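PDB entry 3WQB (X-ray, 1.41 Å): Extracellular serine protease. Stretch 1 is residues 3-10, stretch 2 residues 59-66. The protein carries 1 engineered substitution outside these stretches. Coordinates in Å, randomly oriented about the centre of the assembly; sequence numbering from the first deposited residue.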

ATOM      1  N   GLY A   3      13.112  32.153  15.127  1.00 22.52           N
ATOM      2  CA  GLY A   3      14.032  32.024  16.258  1.00 21.54           C
ATOM      3  C   GLY A   3      14.718  30.669  16.375  1.00 20.82           C
ATOM      4  O   GLY A   3      15.500  30.449  17.301  1.00 21.51           O
ATOM      5  N   CYS A   4      14.415  29.761  15.451  1.00 19.55           N
ATOM      6  CA  CYS A   4      15.051  28.452  15.421  1.00 18.34           C
ATOM      7  C   CYS A   4      16.193  28.492  14.414  1.00 17.99           C
ATOM      8  O   CYS A   4      15.986  28.419  13.196  1.00 18.29           O
ATOM      9  N   ALA A   5      17.401  28.639  14.943  1.00 17.96           N
ATOM     10  CA  ALA A   5      18.588  28.892  14.134  1.00 17.70           C
ATOM     11  C   ALA A   5      19.133  27.610  13.518  1.00 17.45           C
ATOM     12  O   ALA A   5      18.892  26.527  14.043  1.00 17.13           O
ATOM     13  N   PRO A   6      19.888  27.722  12.408  1.00 17.39           N
ATOM     14  CA  PRO A   6      20.538  26.528  11.874  1.00 17.58           C
ATOM     15  C   PRO A   6      21.539  25.939  12.862  1.00 17.69           C
ATOM     16  O   PRO A   6      22.134  26.670  13.667  1.00 18.37           O
ATOM     17  N   LEU A   7      21.707  24.625  12.799  1.00 17.06           N
ATOM     18  CA  LEU A   7      22.768  23.950  13.527  1.00 17.73           C
ATOM     19  C   LEU A   7      23.888  23.633  12.559  1.00 18.47           C
ATOM     20  O   LEU A   7      23.654  23.471  11.354  1.00 19.03           O
ATOM     21  N   THR A   8      25.105  23.520  13.088  1.00 19.11           N
ATOM     22  CA  THR A   8      26.249  23.147  12.255  1.00 19.55           C
ATOM     23  C   THR A   8      26.172  21.687  11.822  1.00 19.50           C
ATOM     24  O   THR A   8      26.728  21.310  10.789  1.00 20.49           O
ATOM     25  N   GLY A   9      25.483  20.871  12.621  1.00 19.05           N
ATOM     26  CA  GLY A   9      25.424  19.429  12.396  1.00 18.92           C
ATOM     27  C   GLY A   9      26.583  18.687  13.034  1.00 18.71           C
ATOM     28  O   GLY A   9      26.663  17.458  12.954  1.00 18.42           O
ATOM     29  N   LYS A  10      27.470  19.437  13.683  1.00 18.76           N
ATOM     30  CA  LYS A  10      28.698  18.877  14.263  1.00 19.15           C
ATOM     31  C   LYS A  10      28.788  19.123  15.761  1.00 19.32           C
ATOM     32  O   LYS A  10      29.781  18.761  16.395  1.00 19.90           O
ATOM     33  N   LEU A  59      12.195  14.872  12.556  1.00 10.26           N
ATOM     34  CA  LEU A  59      12.976  15.375  11.427  1.00 10.24           C
ATOM     35  C   LEU A  59      13.557  16.759  11.702  1.00 10.17           C
ATOM     36  O   LEU A  59      14.168  17.363  10.816  1.00 10.79           O
ATOM     37  N   TRP A  60      13.404  17.248  12.932  1.00 10.47           N
ATOM     38  CA  TRP A  60      13.829  18.616  13.247  1.00 10.86           C
ATOM     39  C   TRP A  60      15.322  18.881  12.982  1.00 10.85           C
ATOM     40  O   TRP A  60      15.693  19.978  12.579  1.00 11.35           O
ATOM     41  N   TRP A  61      16.172  17.881  13.206  1.00 10.94           N
ATOM     42  CA  TRP A  61      17.604  18.047  13.017  1.00 11.49           C
ATOM     43  C   TRP A  61      17.947  18.081  11.539  1.00 11.71           C
ATOM     44  O   TRP A  61      18.829  18.829  11.132  1.00 12.34           O
ATOM     45  N   ALA A  62      17.243  17.296  10.721  1.00 11.65           N
ATOM     46  CA  ALA A  62      17.365  17.455   9.274  1.00 11.99           C
ATOM     47  C   ALA A  62      17.049  18.898   8.860  1.00 11.86           C
ATOM     48  O   ALA A  62      17.832  19.541   8.160  1.00 12.47           O
ATOM     49  N   HIS A  63      15.922  19.417   9.329  1.00 12.12           N
ATOM     50  CA  HIS A  63      15.535  20.771   8.980  1.00 12.48           C
ATOM     51  C   HIS A  63      16.524  21.818   9.489  1.00 12.90           C
ATOM     52  O   HIS A  63      16.840  22.752   8.761  1.00 13.62           O
ATOM     53  N   ARG A  64      17.031  21.651  10.713  1.00 13.06           N
ATOM     54  CA  ARG A  64      17.977  22.609  11.277  1.00 13.46           C
ATOM     55  C   ARG A  64      19.361  22.515  10.644  1.00 13.90           C
ATOM     56  O   ARG A  64      20.158  23.425  10.812  1.00 14.67           O
ATOM     57  N   THR A  65      19.661  21.430   9.935  1.00 13.41           N
ATOM     58  CA  THR A  65      20.961  21.315   9.253  1.00 13.37           C
ATOM     59  C   THR A  65      20.860  21.430   7.730  1.00 13.71           C
ATOM     60  O   THR A  65      21.827  21.157   7.018  1.00 14.53           O
ATOM     61  N   GLY A  66      19.690  21.825   7.232  1.00 13.35           N
ATOM     62  CA  GLY A  66      19.531  22.105   5.810  1.00 13.87           C
ATOM     63  C   GLY A  66      19.297  20.888   4.932  1.00 13.65           C
ATOM     64  O   GLY A  66      19.405  20.976   3.705  1.00 15.05           O
TER

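A single carbonyl oxygen that takes two hydrogen bonds from one guanidinium group is the most distinctive feature of this contact. Ala-5 O accepts from Arg-64 NE at 2.9 Å and from Arg-64 NH2 at 2.8 Å, lying near the guanidinium plane at its edge, where the N-H bonds of both nitrogens can converge on it. The principle is a general one: a segment without regular secondary structure can be fixed to a helix when one long side chain directs hydrogen bonds to its backbone.

Arg-64 lies in the helix, and its CA-to-CB bond points toward the other stretch. The m, t, p sequence of chi1 to chi3, with chi4 at -173°, carries the guanidinium to Ala-5, whose own CB points away. The same residue also contributes its backbone: Leu-7 N donates to Arg-64 O at 2.8 Å with a nearly straight geometry of 163°, and Pro-6 CA approaches Arg-64 O at 3.3 Å in a CA-H...O contact. One residue thus serves as donor through its side chain and as acceptor through its main chain. The remaining terminal nitrogen, NH1, is hydrogen-bonded elsewhere in the structure, so the buried group is well supplied with partners. Cys-4, a t rotamer bonded covalently to a group elsewhere in the structure, brings Cys-4 SG within 3.5 Å of Arg-64 NE.

Leu-7 is the apolar counterpart. It points toward the helix in the m, t rotamer. Leu-7 CD2 lies over one face of the guanidinium, 3.5 Å from Arg-64 NH2, covering a face, from which no N-H bond points. Leu-7 CD1 sits 4.0 Å from Trp-60 CZ3, at the edge of that ring, and 3.9 Å from Trp-61 CD1, so it packs against both indoles and also touches the aliphatic part of Arg-64. Trp-60 (chi1 63°, p) and Trp-61 (chi1 -177°, t) both leave the backbone sideways, but their ends come nearer to the first stretch.

Farther along, Gly-9 fits where space is short. Gly-9 O lies 3.7 Å from Trp-61 CZ2, at the ring edge, and Gly-9 CA is 3.7 Å from Thr-65 CG2. A CB here would come tightly against Thr-65 CG2, and at these backbone angles it would also be jammed against Thr-8 O, which by itself calls for glycine. Thr-65, in the p rotamer, directs Thr-65 OG1 to Trp-61 O at 2.9 Å within its own stretch; the methyl Thr-65 CG2 lies 4.1 Å from Leu-7 CB, extending the apolar contact.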

ATOM      1  CB  CYS A   4      14.025  27.366  15.068  1.00 17.59           C
ATOM      2  SG  CYS A   4      14.695  25.683  15.029  1.00 17.73           S
ATOM      3  CB  ALA A   5      19.657  29.552  14.997  1.00 18.28           C
ATOM      4  CB  PRO A   6      21.291  27.049  10.648  1.00 17.59           C
ATOM      5  CG  PRO A   6      20.586  28.303  10.276  1.00 18.32           C
ATOM      6  CD  PRO A   6      20.125  28.902  11.554  1.00 18.01           C
ATOM      7  CB  LEU A   7      22.254  22.658  14.159  1.00 17.23           C
ATOM      8  CG  LEU A   7      21.238  22.783  15.293  1.00 16.42           C
ATOM      9  CD1 LEU A   7      20.708  21.399  15.645  1.00 16.71           C
ATOM     10  CD2 LEU A   7      21.824  23.475  16.525  1.00 17.80           C
ATOM     11  CB  THR A   8      27.589  23.376  12.974  1.00 19.79           C
ATOM     12  OG1 THR A   8      27.723  22.435  14.044  1.00 19.67           O
ATOM     13  CG2 THR A   8      27.681  24.793  13.516  1.00 20.65           C
ATOM     14  CB  LYS A  10      29.941  19.469  13.584  1.00 19.14           C
ATOM     15  CG  LYS A  10      29.951  19.408  12.058  1.00 20.09           C
ATOM     16  CD  LYS A  10      29.847  17.984  11.529  1.00 22.37           C
ATOM     17  CE  LYS A  10      29.662  17.980  10.019  1.00 23.67           C
ATOM     18  NZ  LYS A  10      29.454  16.599   9.507  1.00 25.45           N
ATOM     19  CB  LEU A  59      12.131  15.408  10.147  1.00 10.46           C
ATOM     20  CG  LEU A  59      10.775  16.121  10.182  1.00 10.30           C
ATOM     21  CD1 LEU A  59      10.892  17.612  10.447  1.00 11.76           C
ATOM     22  CD2 LEU A  59      10.048  15.868   8.870  1.00 10.39           C
ATOM     23  CB  TRP A  60      13.439  18.980  14.677  1.00 10.86           C
ATOM     24  CG  TRP A  60      14.098  18.156  15.740  1.00 11.35           C
ATOM     25  CD1 TRP A  60      13.590  17.050  16.358  1.00 11.04           C
ATOM     26  CD2 TRP A  60      15.388  18.389  16.324  1.00 11.78           C
ATOM     27  NE1 TRP A  60      14.486  16.573  17.289  1.00 11.50           N
ATOM     28  CE2 TRP A  60      15.598  17.376  17.285  1.00 11.87           C
ATOM     29  CE3 TRP A  60      16.392  19.350  16.118  1.00 12.12           C
ATOM     30  CZ2 TRP A  60      16.765  17.303  18.051  1.00 12.71           C
ATOM     31  CZ3 TRP A  60      17.559  19.270  16.877  1.00 13.12           C
ATOM     32  CH2 TRP A  60      17.735  18.252  17.826  1.00 13.25           C
ATOM     33  CB  TRP A  61      18.373  16.969  13.780  1.00 12.12           C
ATOM     34  CG  TRP A  61      19.872  17.073  13.725  1.00 12.80           C
ATOM     35  CD1 TRP A  61      20.694  17.680  14.637  1.00 13.60           C
ATOM     36  CD2 TRP A  61      20.730  16.507  12.725  1.00 13.82           C
ATOM     37  NE1 TRP A  61      22.011  17.534  14.255  1.00 14.42           N
ATOM     38  CE2 TRP A  61      22.061  16.814  13.091  1.00 15.13           C
ATOM     39  CE3 TRP A  61      20.502  15.774  11.550  1.00 13.78           C
ATOM     40  CZ2 TRP A  61      23.161  16.423  12.316  1.00 15.60           C
ATOM     41  CZ3 TRP A  61      21.595  15.376  10.785  1.00 14.21           C
ATOM     42  CH2 TRP A  61      22.908  15.697  11.176  1.00 15.33           C
ATOM     43  CB  ALA A  62      16.476  16.473   8.540  1.00 12.15           C
ATOM     44  CB  HIS A  63      14.109  21.061   9.448  1.00 12.10           C
ATOM     45  CG  HIS A  63      13.061  20.491   8.542  1.00 12.62           C
ATOM     46  ND1 HIS A  63      11.821  21.072   8.387  1.00 13.49           N
ATOM     47  CD2 HIS A  63      13.075  19.408   7.727  1.00 12.32           C
ATOM     48  CE1 HIS A  63      11.112  20.365   7.526  1.00 13.05           C
ATOM     49  NE2 HIS A  63      11.847  19.348   7.113  1.00 12.21           N
ATOM     50  CB  ARG A  64      18.090  22.453  12.799  1.00 13.27           C
ATOM     51  CG  ARG A  64      16.850  22.878  13.567  1.00 13.41           C
ATOM     52  CD  ARG A  64      17.117  22.988  15.056  1.00 13.24           C
ATOM     53  NE  ARG A  64      17.895  24.188  15.364  1.00 13.70           N
ATOM     54  CZ  ARG A  64      18.395  24.491  16.559  1.00 14.61           C
ATOM     55  NH1 ARG A  64      18.208  23.690  17.599  1.00 15.85           N
ATOM     56  NH2 ARG A  64      19.091  25.613  16.710  1.00 16.19           N
ATOM     57  CB  THR A  65      21.714  20.006   9.619  1.00 12.76           C
ATOM     58  OG1 THR A  65      20.941  18.873   9.204  1.00 12.67           O
ATOM     59  CG2 THR A  65      22.015  19.915  11.126  1.00 14.53           C
TER